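Local structure of PHOX (Pseudomonas fluorescens, 4A9V) at residues E117-E123 with S137-I143; I36-L42 with Q60-D66. The protein hydrolyses phosphate monoesters as an alkaline phosphatase of the PhoX family, using an iron-calcium cofactor held in a beta-propeller. One frame throughout, in Å; residues are numbered along the deposited sequence.

Interaction 1 (E117-E123 with S137-I143); sequences EGVSVIE and SRYNRRI
The edge strand (130-144) and its inner neighbour (118-127) of a four-stranded antiparallel sheet, a propeller blade, pair here as a beta hairpin; 118-123 and 141-143 run at 169°, axes 4.9 Å apart. Segment 137-143 enters through a type I turn, Ser137 to Asn140. Ser137 OG (chi1 t) donates to Glu123 OE1 at 2.6 Å and accepts from Tyr139 N at 3.1 Å, an ST turn. Asn140 is the last residue before the strand, and its OD1 takes Glu123 N at 2.9 Å. Arg141 and Val121 form a hydrogen-bonded pair: Val121 N to Arg141 O 2.8 Å, Arg141 N to Val121 O 2.9 Å. Arg142, a non-hydrogen-bonded partner of Ser120, curls back (chi1 to chi3 all m), so that its NE reaches Val119 O at 3.0 Å; NH1 goes on to Ala115 O. Ile143 closes a second hydrogen-bonded pair, Val119 N to Ile143 O 2.8 Å and Ile143 N to Val119 O 3.0 Å, beside Gly118, where a CB would strike Ile143 O. The Asn140 amide and Ser137 hydroxyl thus carry the contact past the last bridge, while Arg142 doubles the load on Val119 O.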
loop_
_atom_site.group_PDB
_atom_site.type_symbol
_atom_site.label_atom_id
_atom_site.label_comp_id
_atom_site.label_asym_id
_atom_site.label_seq_id
_atom_site.Cartn_x
_atom_site.Cartn_y
_atom_site.Cartn_z
ATOM N N GLU A 117 -4.507 7.969 11.616
ATOM C CA GLU A 117 -4.630 7.187 10.393
ATOM C C GLU A 117 -5.394 7.976 9.346
ATOM O O GLU A 117 -6.072 8.950 9.665
ATOM C CB GLU A 117 -5.327 5.861 10.690
ATOM C CG GLU A 117 -4.629 5.101 11.814
ATOM C CD GLU A 117 -5.123 3.694 12.065
ATOM O OE1 GLU A 117 -5.885 3.132 11.260
ATOM O OE2 GLU A 117 -4.751 3.159 13.135
ATOM N N GLY A 118 -5.266 7.554 8.095
ATOM C CA GLY A 118 -5.951 8.211 6.992
ATOM C C GLY A 118 -4.952 8.703 5.969
ATOM O O GLY A 118 -4.089 7.942 5.518
ATOM N N VAL A 119 -5.082 9.973 5.598
ATOM C CA VAL A 119 -4.226 10.600 4.606
ATOM C C VAL A 119 -3.822 11.977 5.121
ATOM O O VAL A 119 -4.598 12.671 5.785
ATOM C CB VAL A 119 -4.935 10.694 3.234
ATOM C CG1 VAL A 119 -4.094 11.454 2.221
ATOM C CG2 VAL A 119 -5.253 9.298 2.712
ATOM N N SER A 120 -2.587 12.358 4.814
ATOM C CA SER A 120 -2.120 13.732 4.989
ATOM C C SER A 120 -1.813 14.312 3.613
ATOM O O SER A 120 -0.981 13.774 2.887
ATOM C CB SER A 120 -0.843 13.740 5.826
ATOM O OG SER A 120 -1.054 13.205 7.110
ATOM N N VAL A 121 -2.525 15.372 3.236
ATOM C CA VAL A 121 -2.210 16.125 2.027
ATOM C C VAL A 121 -1.374 17.332 2.422
ATOM O O VAL A 121 -1.731 18.053 3.357
ATOM C CB VAL A 121 -3.485 16.610 1.305
ATOM C CG1 VAL A 121 -3.127 17.356 0.027
ATOM C CG2 VAL A 121 -4.411 15.445 1.005
ATOM N N ILE A 122 -0.220 17.480 1.774
ATOM C CA ILE A 122 0.692 18.577 2.072
ATOM C C ILE A 122 1.155 19.266 0.801
ATOM O O ILE A 122 1.264 18.642 -0.252
ATOM C CB ILE A 122 1.918 18.107 2.881
ATOM C CG1 ILE A 122 2.799 17.148 2.071
ATOM C CG2 ILE A 122 1.478 17.486 4.202
ATOM C CD1 ILE A 122 4.092 16.784 2.776
ATOM N N GLU A 123 1.446 20.558 0.907
ATOM C CA GLU A 123 2.168 21.271 -0.129
ATOM C C GLU A 123 3.661 21.207 0.131
ATOM O O GLU A 123 4.115 21.378 1.268
ATOM C CB GLU A 123 1.711 22.729 -0.200
ATOM C CG GLU A 123 2.459 23.504 -1.275
ATOM C CD GLU A 123 2.036 24.947 -1.435
ATOM O OE1 GLU A 123 0.883 25.282 -1.107
ATOM O OE2 GLU A 123 2.816 25.699 -2.054
ATOM N N SER A 137 -0.151 26.045 4.169
ATOM C CA SER A 137 -0.752 26.036 2.837
ATOM C C SER A 137 -2.247 25.778 2.943
ATOM O O SER A 137 -2.679 24.896 3.691
ATOM C CB SER A 137 -0.114 24.954 1.979
ATOM O OG SER A 137 -0.845 24.781 0.777
ATOM N N ARG A 138 -3.015 26.405 2.060
ATOM C CA ARG A 138 -4.449 26.171 2.010
ATOM C C ARG A 138 -4.797 24.752 1.551
ATOM O O ARG A 138 -5.910 24.284 1.778
ATOM C CB ARG A 138 -5.126 27.201 1.104
ATOM C CG ARG A 138 -4.965 26.927 -0.379
ATOM C CD ARG A 138 -5.866 27.824 -1.223
ATOM N NE ARG A 138 -7.284 27.505 -1.064
ATOM C CZ ARG A 138 -7.989 26.761 -1.916
ATOM N NH1 ARG A 138 -7.473 26.433 -3.097
ATOM N NH2 ARG A 138 -9.268 26.505 -1.672
ATOM N N TYR A 139 -3.832 24.050 0.963
ATOM C CA TYR A 139 -4.056 22.685 0.495
ATOM C C TYR A 139 -3.799 21.638 1.576
ATOM O O TYR A 139 -4.150 20.477 1.409
ATOM C CB TYR A 139 -3.195 22.409 -0.732
ATOM C CG TYR A 139 -3.605 23.229 -1.934
ATOM C CD1 TYR A 139 -4.719 22.880 -2.675
ATOM C CD2 TYR A 139 -2.965 24.423 -2.237
ATOM C CE1 TYR A 139 -5.144 23.658 -3.733
ATOM C CE2 TYR A 139 -3.418 25.238 -3.259
ATOM C CZ TYR A 139 -4.497 24.842 -4.015
ATOM O OH TYR A 139 -4.958 25.636 -5.040
ATOM N N ASN A 140 -3.104 22.011 2.644
ATOM C CA ASN A 140 -2.763 21.030 3.667
ATOM C C ASN A 140 -4.035 20.516 4.321
ATOM O O ASN A 140 -4.918 21.299 4.671
ATOM C CB ASN A 140 -1.853 21.635 4.730
ATOM C CG ASN A 140 -0.469 21.964 4.210
ATOM O OD1 ASN A 140 -0.089 21.595 3.090
ATOM N ND2 ASN A 140 0.319 22.620 5.052
ATOM N N ARG A 141 -4.095 19.214 4.581
ATOM C CA ARG A 141 -5.327 18.623 5.065
ATOM C C ARG A 141 -5.047 17.285 5.712
ATOM O O ARG A 141 -4.273 16.492 5.187
ATOM C CB ARG A 141 -6.278 18.436 3.884
ATOM C CG ARG A 141 -7.647 17.951 4.271
ATOM C CD ARG A 141 -8.502 17.719 3.044
ATOM N NE ARG A 141 -9.833 17.315 3.445
ATOM C CZ ARG A 141 -10.847 17.137 2.617
ATOM N NH1 ARG A 141 -10.641 17.127 1.305
ATOM N NH2 ARG A 141 -12.050 16.886 3.119
ATOM N N ARG A 142 -5.751 17.005 6.802
ATOM C CA ARG A 142 -5.895 15.643 7.308
ATOM C C ARG A 142 -7.258 15.077 6.937
ATOM O O ARG A 142 -8.291 15.684 7.212
ATOM C CB ARG A 142 -5.713 15.585 8.823
ATOM C CG ARG A 142 -4.283 15.749 9.305
ATOM C CD ARG A 142 -3.304 14.771 8.670
ATOM N NE ARG A 142 -3.795 13.398 8.598
ATOM C CZ ARG A 142 -4.058 12.643 9.659
ATOM N NH1 ARG A 142 -3.648 13.010 10.863
ATOM N NH2 ARG A 142 -4.734 11.509 9.525
ATOM N N ILE A 143 -7.237 13.867 6.396
ATOM C CA ILE A 143 -8.392 13.002 6.334
ATOM C C ILE A 143 -8.080 11.853 7.280
ATOM O O ILE A 143 -6.984 11.297 7.224
ATOM C CB ILE A 143 -8.619 12.505 4.895
ATOM C CG1 ILE A 143 -8.877 13.705 3.972
ATOM C CG2 ILE A 143 -9.776 11.524 4.843
ATOM C CD1 ILE A 143 -8.550 13.476 2.517
#

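Interaction 2 (I36-L42 with Q60-D66); sequences ISWGQPL and QEVQFGD
A type II turn, Ser37 to Gln40, carries the chain off the end of strand 30-37, an outer strand of a propeller sheet, and docks it on the loop that leads to strand 68-76. Phe64 and Trp38 bury the most surface. The Phe64 backbone (phi/psi -48/134) bonds both ways: N to Gln40 O at 2.8 Å, O from Gly39 N at 2.9 Å. At Gly39 (99/-10) a CB would be jammed against the carbonyl O of Trp38. Ile36 CG2 lies over one face of the Phe64 ring (chi1 t), 3.9 Å from its centroid, a CH-pi contact; Leu42 CD2 is 4.2 Å from Phe64 CB. Just before Phe64, a single backbone bridge pairs Pro41 with Gln63, CA-CA 4.2 Å, and Leu42 N meets Val62 O at 3.1 Å. Trp38 (chi1 t, chi2 50°) lays one indole face on Asp66, whose CB makes a CH-pi contact 4.0 Å from the centroid of the five-membered ring, while Phe49 makes an edge-to-face contact with the indole. At the indole's edge, Trp38 NE1 donates to Gln60 OE1 at 3.0 Å.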
loop_
_atom_site.group_PDB
_atom_site.type_symbol
_atom_site.label_atom_id
_atom_site.label_comp_id
_atom_site.label_asym_id
_atom_site.label_seq_id
_atom_site.Cartn_x
_atom_site.Cartn_y
_atom_site.Cartn_z
ATOM N N ILE A 36 9.149 15.543 6.314
ATOM C CA ILE A 36 8.104 15.713 7.320
ATOM C C ILE A 36 8.036 14.436 8.150
ATOM O O ILE A 36 8.391 13.361 7.663
ATOM C CB ILE A 36 6.727 16.032 6.673
ATOM C CG1 ILE A 36 5.684 16.417 7.727
ATOM C CG2 ILE A 36 6.245 14.894 5.782
ATOM C CD1 ILE A 36 4.525 17.205 7.146
ATOM N N SER A 37 7.665 14.575 9.419
ATOM C CA SER A 37 7.544 13.446 10.335
ATOM C C SER A 37 6.162 13.427 10.989
ATOM O O SER A 37 5.525 14.468 11.173
ATOM C CB SER A 37 8.598 13.533 11.446
ATOM O OG SER A 37 9.918 13.501 10.937
ATOM N N TRP A 38 5.774 12.244 11.451
ATOM C CA TRP A 38 4.624 12.075 12.327
ATOM C C TRP A 38 4.578 13.167 13.363
ATOM O O TRP A 38 5.566 13.420 14.059
ATOM C CB TRP A 38 4.685 10.710 13.005
ATOM C CG TRP A 38 3.745 10.578 14.156
ATOM C CD1 TRP A 38 2.388 10.875 14.196
ATOM C CD2 TRP A 38 4.099 10.194 15.510
ATOM N NE1 TRP A 38 1.895 10.699 15.460
ATOM C CE2 TRP A 38 2.882 10.289 16.294
ATOM C CE3 TRP A 38 5.263 9.756 16.113
ATOM C CZ2 TRP A 38 2.863 9.985 17.644
ATOM C CZ3 TRP A 38 5.241 9.476 17.472
ATOM C CH2 TRP A 38 4.071 9.591 18.223
ATOM N N GLY A 39 3.433 13.836 13.466
ATOM C CA GLY A 39 3.207 14.823 14.511
ATOM C C GLY A 39 3.395 16.268 14.083
ATOM O O GLY A 39 3.034 17.176 14.830
ATOM N N GLN A 40 3.931 16.501 12.888
ATOM C CA GLN A 40 4.141 17.863 12.396
ATOM C C GLN A 40 2.804 18.582 12.246
ATOM O O GLN A 40 1.959 18.144 11.473
ATOM C CB GLN A 40 4.829 17.797 11.037
ATOM C CG GLN A 40 4.973 19.137 10.339
ATOM C CD GLN A 40 5.843 20.103 11.110
ATOM O OE1 GLN A 40 6.948 19.756 11.530
ATOM N NE2 GLN A 40 5.351 21.323 11.297
ATOM N N PRO A 41 2.631 19.746 12.899
ATOM C CA PRO A 41 1.409 20.496 12.618
ATOM C C PRO A 41 1.348 20.953 11.166
ATOM O O PRO A 41 2.350 21.406 10.605
ATOM C CB PRO A 41 1.486 21.692 13.576
ATOM C CG PRO A 41 2.925 21.791 13.957
ATOM C CD PRO A 41 3.435 20.385 13.957
ATOM N N LEU A 42 0.161 20.877 10.574
ATOM C CA LEU A 42 0.003 21.222 9.171
ATOM C C LEU A 42 -0.366 22.681 8.948
ATOM O O LEU A 42 -0.117 23.203 7.863
ATOM C CB LEU A 42 -1.053 20.335 8.513
ATOM C CG LEU A 42 -0.772 18.835 8.530
ATOM C CD1 LEU A 42 -1.771 18.137 7.616
ATOM C CD2 LEU A 42 0.653 18.502 8.113
ATOM N N GLN A 60 -3.854 15.854 17.090
ATOM C CA GLN A 60 -3.423 14.864 16.117
ATOM C C GLN A 60 -4.259 14.945 14.836
ATOM O O GLN A 60 -3.743 14.682 13.749
ATOM C CB GLN A 60 -3.471 13.455 16.711
ATOM C CG GLN A 60 -3.006 12.362 15.755
ATOM C CD GLN A 60 -1.549 12.490 15.354
ATOM O OE1 GLN A 60 -0.644 12.154 16.111
ATOM N NE2 GLN A 60 -1.319 12.977 14.148
ATOM N N GLU A 61 -5.501 15.419 14.955
ATOM C CA GLU A 61 -6.357 15.617 13.785
ATOM C C GLU A 61 -5.883 16.738 12.868
ATOM O O GLU A 61 -6.352 16.826 11.734
ATOM C CB GLU A 61 -7.811 15.857 14.210
ATOM C CG GLU A 61 -8.455 14.604 14.796
ATOM C CD GLU A 61 -9.831 14.821 15.409
ATOM O OE1 GLU A 61 -10.234 15.977 15.648
ATOM O OE2 GLU A 61 -10.438 13.818 15.841
ATOM N N VAL A 62 -4.945 17.565 13.335
ATOM C CA VAL A 62 -4.373 18.640 12.520
ATOM C C VAL A 62 -2.848 18.525 12.414
ATOM O O VAL A 62 -2.167 19.479 12.038
ATOM C CB VAL A 62 -4.770 20.048 13.035
ATOM C CG1 VAL A 62 -6.268 20.260 12.880
ATOM C CG2 VAL A 62 -4.332 20.266 14.476
ATOM N N GLN A 63 -2.337 17.327 12.683
ATOM C CA GLN A 63 -0.915 17.019 12.561
ATOM C C GLN A 63 -0.730 15.874 11.575
ATOM O O GLN A 63 -1.603 15.024 11.419
ATOM C CB GLN A 63 -0.336 16.607 13.922
ATOM C CG GLN A 63 -0.234 17.758 14.908
ATOM C CD GLN A 63 -0.074 17.303 16.346
ATOM O OE1 GLN A 63 -0.480 16.194 16.729
ATOM N NE2 GLN A 63 0.441 18.195 17.177
ATOM N N PHE A 64 0.419 15.864 10.911
ATOM C CA PHE A 64 0.803 14.750 10.062
ATOM C C PHE A 64 0.579 13.440 10.819
ATOM O O PHE A 64 0.943 13.311 11.987
ATOM C CB PHE A 64 2.271 14.893 9.654
ATOM C CG PHE A 64 2.671 14.023 8.498
ATOM C CD1 PHE A 64 2.266 14.339 7.211
ATOM C CD2 PHE A 64 3.510 12.943 8.689
ATOM C CE1 PHE A 64 2.675 13.577 6.138
ATOM C CE2 PHE A 64 3.922 12.170 7.619
ATOM C CZ PHE A 64 3.497 12.483 6.341
ATOM N N GLY A 65 -0.039 12.476 10.145
ATOM C CA GLY A 65 -0.408 11.223 10.780
ATOM C C GLY A 65 0.788 10.328 11.014
ATOM O O GLY A 65 1.936 10.683 10.722
ATOM N N ASP A 66 0.512 9.169 11.602
ATOM C CA ASP A 66 1.549 8.225 11.997
ATOM C C ASP A 66 1.810 7.218 10.874
ATOM O O ASP A 66 1.070 7.140 9.891
ATOM C CB ASP A 66 1.125 7.520 13.292
ATOM C CG ASP A 66 2.305 7.069 14.150
ATOM O OD1 ASP A 66 3.461 7.119 13.671
ATOM O OD2 ASP A 66 2.051 6.630 15.296
#

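Overall arrangement
Both contacts are buried, with their centres about 9 Å apart on the same side of the chain's centre, yet they differ in kind. Interaction 1 is regular strand pairing within one sheet; interaction 2 joins two connecting segments through a few backbone bonds, with more weight on aromatic and apolar packing. It brings the end of strand 30-37, which belongs to one sheet, against the approach to strand 68-76 of another, the sheet that holds interaction 1. They meet directly: Asn140 ND2 lies 2.9 Å from Leu42 O and Arg142 NH1 2.9 Å from Gln63 O, both probable hydrogen bonds. The hairpin's polar side chains therefore also meet backbone carbonyls of both segments of interaction 2.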